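Local coordinates for protein hydroxylacyl-CoA dehydrogenase (Streptomyces coelicolor, PDB 5BKA) that probably takes part in the biosynthesis of the polyketide actinorhodin as a noncanonical member of the NTF2-like superfamily, at residues G9-V14 against T83-A88; Q23-R28 against R76-D81; G32-F37 against G57-L62. All coordinates share one frame; numbering follows the deposited sequence.

Contact 1: G9-V14 against T83-A88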
loop_
_atom_site.group_PDB
_atom_site.type_symbol
_atom_site.label_atom_id
_atom_site.label_comp_id
_atom_site.label_asym_id
_atom_site.label_seq_id
_atom_site.Cartn_x
_atom_site.Cartn_y
_atom_site.Cartn_z
ATOM N N GLY B 9 -10.550 14.380 -3.817
ATOM C CA GLY B 9 -11.056 13.554 -4.897
ATOM C C GLY B 9 -9.991 13.169 -5.905
ATOM O O GLY B 9 -9.994 12.056 -6.430
ATOM N N LEU B 10 -9.080 14.106 -6.183
ATOM C CA LEU B 10 -7.988 13.825 -7.109
ATOM C C LEU B 10 -7.049 12.758 -6.558
ATOM O O LEU B 10 -6.571 11.898 -7.307
ATOM C CB LEU B 10 -7.218 15.109 -7.418
ATOM C CG LEU B 10 -5.911 14.956 -8.200
ATOM C CD1 LEU B 10 -6.160 14.304 -9.553
ATOM C CD2 LEU B 10 -5.215 16.300 -8.369
ATOM N N TYR B 11 -6.778 12.793 -5.250
ATOM C CA TYR B 11 -5.838 11.841 -4.664
ATOM C C TYR B 11 -6.352 10.412 -4.783
ATOM O O TYR B 11 -5.615 9.507 -5.190
ATOM C CB TYR B 11 -5.569 12.196 -3.203
ATOM C CG TYR B 11 -4.381 11.465 -2.622
ATOM C CD1 TYR B 11 -3.089 11.936 -2.816
ATOM C CD2 TYR B 11 -4.550 10.298 -1.888
ATOM C CE1 TYR B 11 -2.000 11.269 -2.292
ATOM C CE2 TYR B 11 -3.466 9.625 -1.359
ATOM C CZ TYR B 11 -2.194 10.114 -1.564
ATOM O OH TYR B 11 -1.112 9.447 -1.038
ATOM N N ALA B 12 -7.618 10.190 -4.425
ATOM C CA ALA B 12 -8.205 8.861 -4.566
ATOM C C ALA B 12 -8.255 8.428 -6.026
ATOM O O ALA B 12 -8.089 7.244 -6.338
ATOM C CB ALA B 12 -9.602 8.836 -3.949
ATOM N N GLU B 13 -8.492 9.378 -6.936
ATOM C CA GLU B 13 -8.537 9.049 -8.358
ATOM C C GLU B 13 -7.182 8.565 -8.864
ATOM O O GLU B 13 -7.113 7.647 -9.691
ATOM C CB GLU B 13 -9.005 10.267 -9.154
ATOM C CG GLU B 13 -9.290 9.989 -10.620
ATOM C CD GLU B 13 -9.496 11.260 -11.421
ATOM O OE1 GLU B 13 -9.419 12.357 -10.829
ATOM O OE2 GLU B 13 -9.736 11.163 -12.645
ATOM N N VAL B 14 -6.093 9.171 -8.385
ATOM C CA VAL B 14 -4.764 8.739 -8.807
ATOM C C VAL B 14 -4.442 7.360 -8.240
ATOM O O VAL B 14 -3.892 6.500 -8.938
ATOM C CB VAL B 14 -3.706 9.785 -8.409
ATOM C CG1 VAL B 14 -2.302 9.245 -8.641
ATOM C CG2 VAL B 14 -3.915 11.073 -9.191
ATOM N N THR B 83 2.105 8.070 -2.368
ATOM C CA THR B 83 1.911 8.944 -3.517
ATOM C C THR B 83 1.784 10.389 -3.052
ATOM O O THR B 83 1.055 10.687 -2.102
ATOM C CB THR B 83 0.666 8.518 -4.296
ATOM O OG1 THR B 83 0.856 7.198 -4.821
ATOM C CG2 THR B 83 0.396 9.478 -5.446
ATOM N N ALA B 84 2.511 11.287 -3.715
ATOM C CA ALA B 84 2.484 12.711 -3.396
ATOM C C ALA B 84 2.233 13.484 -4.681
ATOM O O ALA B 84 3.002 13.363 -5.639
ATOM C CB ALA B 84 3.793 13.157 -2.739
ATOM N N LEU B 85 1.163 14.275 -4.700
ATOM C CA LEU B 85 0.720 14.988 -5.888
ATOM C C LEU B 85 0.932 16.490 -5.757
ATOM O O LEU B 85 1.012 17.043 -4.657
ATOM C CB LEU B 85 -0.760 14.711 -6.170
ATOM C CG LEU B 85 -1.221 13.257 -6.218
ATOM C CD1 LEU B 85 -2.732 13.196 -6.368
ATOM C CD2 LEU B 85 -0.538 12.518 -7.355
ATOM N N SER B 86 1.033 17.141 -6.913
ATOM C CA SER B 86 1.190 18.585 -7.012
ATOM C C SER B 86 0.814 18.993 -8.429
ATOM O O SER B 86 0.960 18.208 -9.373
ATOM C CB SER B 86 2.613 19.043 -6.671
ATOM O OG SER B 86 3.555 18.488 -7.568
ATOM N N GLN B 87 0.312 20.221 -8.564
ATOM C CA GLN B 87 -0.146 20.733 -9.849
ATOM C C GLN B 87 0.976 21.493 -10.542
ATOM O O GLN B 87 1.576 22.394 -9.948
ATOM C CB GLN B 87 -1.361 21.642 -9.673
ATOM C CG GLN B 87 -2.081 21.976 -10.976
ATOM C CD GLN B 87 -3.346 22.774 -10.740
ATOM O OE1 GLN B 87 -4.361 22.554 -11.395
ATOM N NE2 GLN B 87 -3.286 23.716 -9.805
ATOM N N ALA B 88 1.259 21.119 -11.791
ATOM C CA ALA B 88 2.223 21.856 -12.586
ATOM C C ALA B 88 1.544 23.055 -13.242
ATOM O O ALA B 88 0.317 23.185 -13.244
ATOM C CB ALA B 88 2.856 20.948 -13.631
HETATM O O HOH W 1 -0.191 6.977 -0.292
#

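Contact 2: Q23-R28 against R76-D81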
loop_
_atom_site.group_PDB
_atom_site.type_symbol
_atom_site.label_atom_id
_atom_site.label_comp_id
_atom_site.label_asym_id
_atom_site.label_seq_id
_atom_site.Cartn_x
_atom_site.Cartn_y
_atom_site.Cartn_z
ATOM N N GLN B 23 -1.990 -3.585 -11.801
ATOM C CA GLN B 23 -2.548 -4.928 -11.909
ATOM C C GLN B 23 -2.519 -5.429 -13.348
ATOM O O GLN B 23 -2.347 -6.630 -13.581
ATOM C CB GLN B 23 -3.973 -4.952 -11.356
ATOM C CG GLN B 23 -4.037 -4.950 -9.835
ATOM C CD GLN B 23 -5.427 -5.239 -9.304
ATOM O OE1 GLN B 23 -6.225 -5.915 -9.952
ATOM N NE2 GLN B 23 -5.724 -4.726 -8.114
ATOM N N LYS B 24 -2.689 -4.527 -14.316
ATOM C CA LYS B 24 -2.493 -4.886 -15.717
ATOM C C LYS B 24 -1.046 -5.285 -15.985
ATOM O O LYS B 24 -0.781 -6.338 -16.577
ATOM C CB LYS B 24 -2.923 -3.726 -16.615
ATOM C CG LYS B 24 -4.421 -3.456 -16.562
ATOM C CD LYS B 24 -4.839 -2.338 -17.496
ATOM C CE LYS B 24 -6.343 -2.122 -17.435
ATOM N NZ LYS B 24 -6.816 -1.161 -18.462
ATOM N N LEU B 25 -0.094 -4.442 -15.568
ATOM C CA LEU B 25 1.323 -4.741 -15.766
ATOM C C LEU B 25 1.692 -6.096 -15.173
ATOM O O LEU B 25 2.335 -6.921 -15.831
ATOM C CB LEU B 25 2.179 -3.633 -15.149
ATOM C CG LEU B 25 3.698 -3.838 -15.184
ATOM C CD1 LEU B 25 4.221 -3.751 -16.610
ATOM C CD2 LEU B 25 4.410 -2.831 -14.287
ATOM N N ASP B 26 1.307 -6.334 -13.918
ATOM C CA ASP B 26 1.642 -7.588 -13.251
ATOM C C ASP B 26 0.871 -8.780 -13.806
ATOM O O ASP B 26 1.318 -9.922 -13.636
ATOM C CB ASP B 26 1.389 -7.457 -11.751
ATOM C CG ASP B 26 2.354 -6.494 -11.077
ATOM O OD1 ASP B 26 3.501 -6.378 -11.557
ATOM O OD2 ASP B 26 1.970 -5.852 -10.073
ATOM N N GLY B 27 -0.269 -8.543 -14.454
ATOM C CA GLY B 27 -1.023 -9.550 -15.167
ATOM C C GLY B 27 -0.595 -9.757 -16.598
ATOM O O GLY B 27 -1.334 -10.391 -17.359
ATOM N N ARG B 28 0.587 -9.263 -16.972
ATOM C CA ARG B 28 1.086 -9.331 -18.344
ATOM C C ARG B 28 0.140 -8.722 -19.367
ATOM O O ARG B 28 0.077 -9.198 -20.506
ATOM C CB ARG B 28 1.355 -10.757 -18.790
ATOM C CG ARG B 28 2.647 -11.368 -18.488
ATOM C CD ARG B 28 2.546 -12.720 -17.884
ATOM N NE ARG B 28 1.823 -13.568 -18.839
ATOM C CZ ARG B 28 2.078 -14.847 -19.099
ATOM N NH1 ARG B 28 3.299 -15.363 -18.840
ATOM N NH2 ARG B 28 1.257 -15.509 -19.895
ATOM N N ARG B 76 5.291 -11.323 -10.710
ATOM C CA ARG B 76 5.825 -10.066 -10.214
ATOM C C ARG B 76 4.702 -9.194 -9.666
ATOM O O ARG B 76 3.562 -9.257 -10.126
ATOM C CB ARG B 76 6.591 -9.315 -11.307
ATOM C CG ARG B 76 7.923 -9.960 -11.673
ATOM C CD ARG B 76 8.896 -8.927 -12.222
ATOM N NE ARG B 76 10.177 -8.956 -11.525
ATOM C CZ ARG B 76 11.033 -7.939 -11.489
ATOM N NH1 ARG B 76 10.745 -6.805 -12.111
ATOM N NH2 ARG B 76 12.178 -8.057 -10.829
ATOM N N ARG B 77 5.037 -8.382 -8.664
ATOM C CA ARG B 77 4.096 -7.435 -8.081
ATOM C C ARG B 77 4.818 -6.121 -7.838
ATOM O O ARG B 77 5.870 -6.099 -7.192
ATOM C CB ARG B 77 3.507 -7.965 -6.767
ATOM C CG ARG B 77 2.744 -9.276 -6.895
ATOM C CD ARG B 77 1.412 -9.090 -7.611
ATOM N NE ARG B 77 0.727 -10.362 -7.811
ATOM C CZ ARG B 77 -0.199 -10.580 -8.739
ATOM N NH1 ARG B 77 -0.563 -9.606 -9.562
ATOM N NH2 ARG B 77 -0.764 -11.775 -8.842
ATOM N N HIS B 78 4.255 -5.035 -8.357
ATOM C CA HIS B 78 4.817 -3.698 -8.206
ATOM C C HIS B 78 3.967 -2.935 -7.194
ATOM O O HIS B 78 2.941 -2.348 -7.547
ATOM C CB HIS B 78 4.865 -2.976 -9.549
ATOM C CG HIS B 78 5.842 -3.564 -10.519
ATOM N ND1 HIS B 78 5.635 -4.777 -11.140
ATOM C CD2 HIS B 78 7.027 -3.102 -10.981
ATOM C CE1 HIS B 78 6.654 -5.039 -11.940
ATOM N NE2 HIS B 78 7.513 -4.038 -11.862
ATOM N N TRP B 79 4.408 -2.936 -5.939
ATOM C CA TRP B 79 3.710 -2.227 -4.877
ATOM C C TRP B 79 4.054 -0.743 -4.910
ATOM O O TRP B 79 5.200 -0.368 -5.162
ATOM C CB TRP B 79 4.080 -2.816 -3.513
ATOM C CG TRP B 79 3.319 -4.058 -3.174
ATOM C CD1 TRP B 79 3.147 -5.156 -3.964
ATOM C CD2 TRP B 79 2.619 -4.328 -1.954
ATOM N NE1 TRP B 79 2.385 -6.093 -3.312
ATOM C CE2 TRP B 79 2.047 -5.609 -2.077
ATOM C CE3 TRP B 79 2.424 -3.611 -0.769
ATOM C CZ2 TRP B 79 1.287 -6.186 -1.063
ATOM C CZ3 TRP B 79 1.668 -4.185 0.236
ATOM C CH2 TRP B 79 1.110 -5.460 0.084
ATOM N N PHE B 80 3.053 0.100 -4.667
ATOM C CA PHE B 80 3.234 1.541 -4.560
ATOM C C PHE B 80 2.947 1.998 -3.134
ATOM O O PHE B 80 2.243 1.327 -2.376
ATOM C CB PHE B 80 2.314 2.294 -5.529
ATOM C CG PHE B 80 2.868 2.440 -6.920
ATOM C CD1 PHE B 80 3.758 1.510 -7.435
ATOM C CD2 PHE B 80 2.486 3.506 -7.718
ATOM C CE1 PHE B 80 4.259 1.646 -8.718
ATOM C CE2 PHE B 80 2.983 3.647 -9.001
ATOM C CZ PHE B 80 3.873 2.716 -9.500
ATOM N N ASP B 81 3.495 3.161 -2.776
ATOM C CA ASP B 81 3.246 3.729 -1.458
ATOM C C ASP B 81 3.582 5.213 -1.457
ATOM O O ASP B 81 4.459 5.666 -2.197
ATOM C CB ASP B 81 4.065 3.021 -0.373
ATOM C CG ASP B 81 3.385 3.049 0.982
ATOM O OD1 ASP B 81 2.339 2.389 1.133
ATOM O OD2 ASP B 81 3.895 3.731 1.896
HETATM O O HOH W 2 -2.603 -8.590 -11.847
HETATM O O HOH W 3 4.303 -10.788 -13.450
#

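Contact 3: G32-F37 against G57-L62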
loop_
_atom_site.group_PDB
_atom_site.type_symbol
_atom_site.label_atom_id
_atom_site.label_comp_id
_atom_site.label_asym_id
_atom_site.label_seq_id
_atom_site.Cartn_x
_atom_site.Cartn_y
_atom_site.Cartn_z
ATOM N N GLY B 32 -2.502 -3.089 -22.340
ATOM C CA GLY B 32 -3.382 -2.348 -21.451
ATOM C C GLY B 32 -2.626 -1.379 -20.562
ATOM O O GLY B 32 -3.090 -0.266 -20.305
ATOM N N TYR B 33 -1.451 -1.791 -20.081
ATOM C CA TYR B 33 -0.622 -0.899 -19.277
ATOM C C TYR B 33 -0.166 0.300 -20.098
ATOM O O TYR B 33 -0.240 1.447 -19.641
ATOM C CB TYR B 33 0.577 -1.667 -18.720
ATOM C CG TYR B 33 1.611 -0.811 -18.021
ATOM C CD1 TYR B 33 1.450 -0.434 -16.695
ATOM C CD2 TYR B 33 2.757 -0.392 -18.686
ATOM C CE1 TYR B 33 2.399 0.343 -16.052
ATOM C CE2 TYR B 33 3.710 0.383 -18.052
ATOM C CZ TYR B 33 3.527 0.748 -16.737
ATOM O OH TYR B 33 4.475 1.519 -16.105
ATOM N N ALA B 34 0.314 0.050 -21.320
ATOM C CA ALA B 34 0.716 1.145 -22.197
ATOM C C ALA B 34 -0.463 2.044 -22.547
ATOM O O ALA B 34 -0.274 3.233 -22.827
ATOM C CB ALA B 34 1.359 0.592 -23.470
ATOM N N ALA B 35 -1.681 1.495 -22.547
ATOM C CA ALA B 35 -2.862 2.293 -22.852
ATOM C C ALA B 35 -3.164 3.330 -21.778
ATOM O O ALA B 35 -3.917 4.273 -22.043
ATOM C CB ALA B 35 -4.074 1.382 -23.054
ATOM N N THR B 36 -2.603 3.182 -20.577
ATOM C CA THR B 36 -2.748 4.201 -19.544
ATOM C C THR B 36 -1.782 5.363 -19.733
ATOM O O THR B 36 -1.845 6.333 -18.971
ATOM C CB THR B 36 -2.548 3.587 -18.155
ATOM O OG1 THR B 36 -1.173 3.220 -17.983
ATOM C CG2 THR B 36 -3.423 2.353 -17.983
ATOM N N PHE B 37 -0.908 5.286 -20.730
ATOM C CA PHE B 37 -0.010 6.362 -21.121
ATOM C C PHE B 37 -0.617 7.174 -22.257
ATOM O O PHE B 37 -1.525 6.726 -22.960
ATOM C CB PHE B 37 1.340 5.806 -21.582
ATOM C CG PHE B 37 2.266 5.419 -20.469
ATOM C CD1 PHE B 37 2.055 4.259 -19.744
ATOM C CD2 PHE B 37 3.370 6.200 -20.168
ATOM C CE1 PHE B 37 2.916 3.895 -18.727
ATOM C CE2 PHE B 37 4.236 5.841 -19.153
ATOM C CZ PHE B 37 4.010 4.685 -18.434
ATOM N N GLY B 57 6.413 1.428 -28.307
ATOM C CA GLY B 57 7.739 1.364 -27.714
ATOM C C GLY B 57 7.711 0.889 -26.274
ATOM O O GLY B 57 8.577 0.120 -25.848
ATOM N N ILE B 58 6.725 1.346 -25.501
ATOM C CA ILE B 58 6.594 0.904 -24.117
ATOM C C ILE B 58 6.265 -0.583 -24.067
ATOM O O ILE B 58 6.828 -1.332 -23.258
ATOM C CB ILE B 58 5.541 1.749 -23.379
ATOM C CG1 ILE B 58 5.994 3.205 -23.306
ATOM C CG2 ILE B 58 5.295 1.197 -21.978
ATOM C CD1 ILE B 58 4.967 4.145 -22.724
ATOM N N THR B 59 5.352 -1.033 -24.936
ATOM C CA THR B 59 5.039 -2.458 -25.004
ATOM C C THR B 59 6.280 -3.287 -25.310
ATOM O O THR B 59 6.512 -4.320 -24.672
ATOM C CB THR B 59 3.954 -2.712 -26.049
ATOM O OG1 THR B 59 2.740 -2.061 -25.659
ATOM C CG2 THR B 59 3.731 -4.207 -26.249
ATOM N N ALA B 60 7.090 -2.856 -26.279
ATOM C CA ALA B 60 8.294 -3.596 -26.644
ATOM C C ALA B 60 9.243 -3.713 -25.461
ATOM O O ALA B 60 9.781 -4.791 -25.188
ATOM C CB ALA B 60 8.988 -2.917 -27.825
ATOM N N VAL B 61 9.471 -2.601 -24.757
ATOM C CA VAL B 61 10.355 -2.610 -23.592
ATOM C C VAL B 61 9.848 -3.591 -22.539
ATOM O O VAL B 61 10.632 -4.311 -21.907
ATOM C CB VAL B 61 10.494 -1.185 -23.023
ATOM C CG1 VAL B 61 10.788 -1.217 -21.535
ATOM C CG2 VAL B 61 11.576 -0.422 -23.769
ATOM N N LEU B 62 8.530 -3.649 -22.349
ATOM C CA LEU B 62 7.974 -4.526 -21.324
ATOM C C LEU B 62 8.176 -5.995 -21.676
ATOM O O LEU B 62 8.541 -6.797 -20.808
ATOM C CB LEU B 62 6.489 -4.228 -21.130
ATOM C CG LEU B 62 6.130 -2.860 -20.556
ATOM C CD1 LEU B 62 4.625 -2.658 -20.552
ATOM C CD2 LEU B 62 6.701 -2.688 -19.155
#

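Contact 1: G9-V14 against T83-A88
The first turn of helix 10-26 runs over strand 83-87 at 126° between their chain directions, their axes passing 9.7 Å apart, with Tyr11 and Leu85 nearest each other along the backbones. That spacing leaves one layer of side chains to fill the gap, and Leu85 supplies most of it from the strand. Its CG lies anti to its own carbonyl carbon (chi1 -51°), and the branched end meets three residues of the helix. CD1 comes 3.7 Å from CG2 of Val14, the two side chains reaching tip to tip, while CD2 lies 3.9 Å from CG1 of the same valine. The same CD1 approaches CD1 of Tyr11 obliquely at 3.8 Å and also touches CG of Leu10. Leucine suits the place because one methyl of its fork, CD1, can sit among Leu10, Tyr11 and Val14 while the other, CD2, packs on Val14. Here the amino-terminal helix of the NTF2-like fold lies across the face of the curved sheet, near the end of strand 74-87, the outermost within this chain; strand 93-105 extends the apolar patch through Ile93 and Ala95. Tyr11 adds the polar bond. With CG anti to the backbone N (chi1 -167°), its ring reaches down to the strand, and OH donates to O of Thr83 at 2.7 Å, in the carbonyl plane and on a lone pair. Water 1 donates to the same hydroxyl and accepts weakly from N of Thr83, closing a small polar ring at the strand backbone. Tyrosine thus pairs an apolar ring for Leu85 with a hydroxyl long enough to reach the main chain. Thr83 turns its methyl CG2 to CG1 of Val14 at 4.2 Å, while its OG1 bonds OG of Ser97 on the neighbouring strand.

Contact 2: Q23-R28 against R76-D81
Asp26, the last residue of the long amino-terminal helix of this NTF2-like fold, inserts its carboxylate against the outermost strand of the sheet within this chain, and a Schellman motif with Arg28 as its C-prime residue ends the helix just beyond. Two hydrogen bonds hold the carboxylate, both made through syn lone pairs. His78 ND1 donates to Asp26 OD1 over 2.7 Å, and the backbone N of His78 donates to Asp26 OD2 over 3.0 Å, at an N-H...acceptor angle of 163°. A single residue, His78, thus grips the carboxylate with both ring and main chain, and the carboxylate plane is 20° from that of the imidazole. Aspartate suits the place because the two oxygens of its short side chain can serve both N-H groups at once. Such a pair would be expected to stabilise a protonated ring. Asp26 OD2 also bonds OH of Tyr98 of the third subunit, so the buried acid serves the trimer as well as the fold. An alanine here removes both carboxylate oxygens, and would probably loosen the helix end from the strand and weaken the link to Tyr98 of the third subunit.

Charge is arranged more loosely around Arg77. Its chain bends at chi2, bringing NH1 within 3.6 Å of Asp26 CB but 4.6 Å from Asp26 OD2, beyond a salt bridge; its NH2 instead pairs with Asp141 of the third subunit.

Apolar contact comes from Leu25, whose CD2 sits over the centre of the His78 ring in a CH-pi contact, 3.9 Å from the centroid, an aliphatic lid on one face.

Water completes the join. Water 3 donates to Asp26 O and accepts from Arg76 N, while water 2 donates to Gln23 O at 2.6 Å and accepts from Arg77 NH1 in the guanidinium plane.

Contact 3: G32-F37 against G57-L62
Ile58 holds CG1 anti to its carbonyl carbon (chi1 -64°) and extends fully at chi2 (174°), which sends CD1 out from helix 54-67 to Phe37. There CD1 lies over one face of the ring in a CH-pi contact, 3.9 Å from the centroid and offset toward the rim. The beta branch leaves CG2 on the other side of the isoleucine, where it meets the edge of the Tyr33 ring and CB of Ala34. Tyr33, its CG anti to the backbone N (chi1 172°), crosses Leu62 at about a right angle, with CD2 3.5 Å from Leu62 CD1. The Tyr33 hydroxyl bonds NH1 of Arg136 on strand 132-140. Between these larger groups, the small Ala34 lets the helices draw close, and its CB lies 3.7 Å from OG1 of Thr59, a hydroxyl that bonds O of Arg55. Just beyond, Tyr33 O accepts from both N and OG1 of Thr36, and the chain turns so that Phe37 also faces Ile58. Phe43 of strand 41-44 packs on Tyr33 and Ile58, and together with Phe37 they form a buried core where helices 30-35 and 54-67 pack beside the sheet of an NTF2-like cone.

In the fold
Contacts 1 and 2 fix the same pair of elements, helix 10-26 and strand 74-87, at points 20 Å apart, whereas contact 3 joins the next two helices and is nested along the chain inside the loops closed by both. Contact 3 is the most buried and apolar, and no other subunit touches its segments. Contacts 1 and 2 are partly buried and lie against subunit interfaces; contact 1 is mainly aliphatic with one tyrosine bond, while contact 2, nearer the chain's centre, relies on charge, imidazole and water. Leu25 bridges contacts 2 and 3, packing against Tyr33 and Leu62; contacts 1 and 3 do not touch.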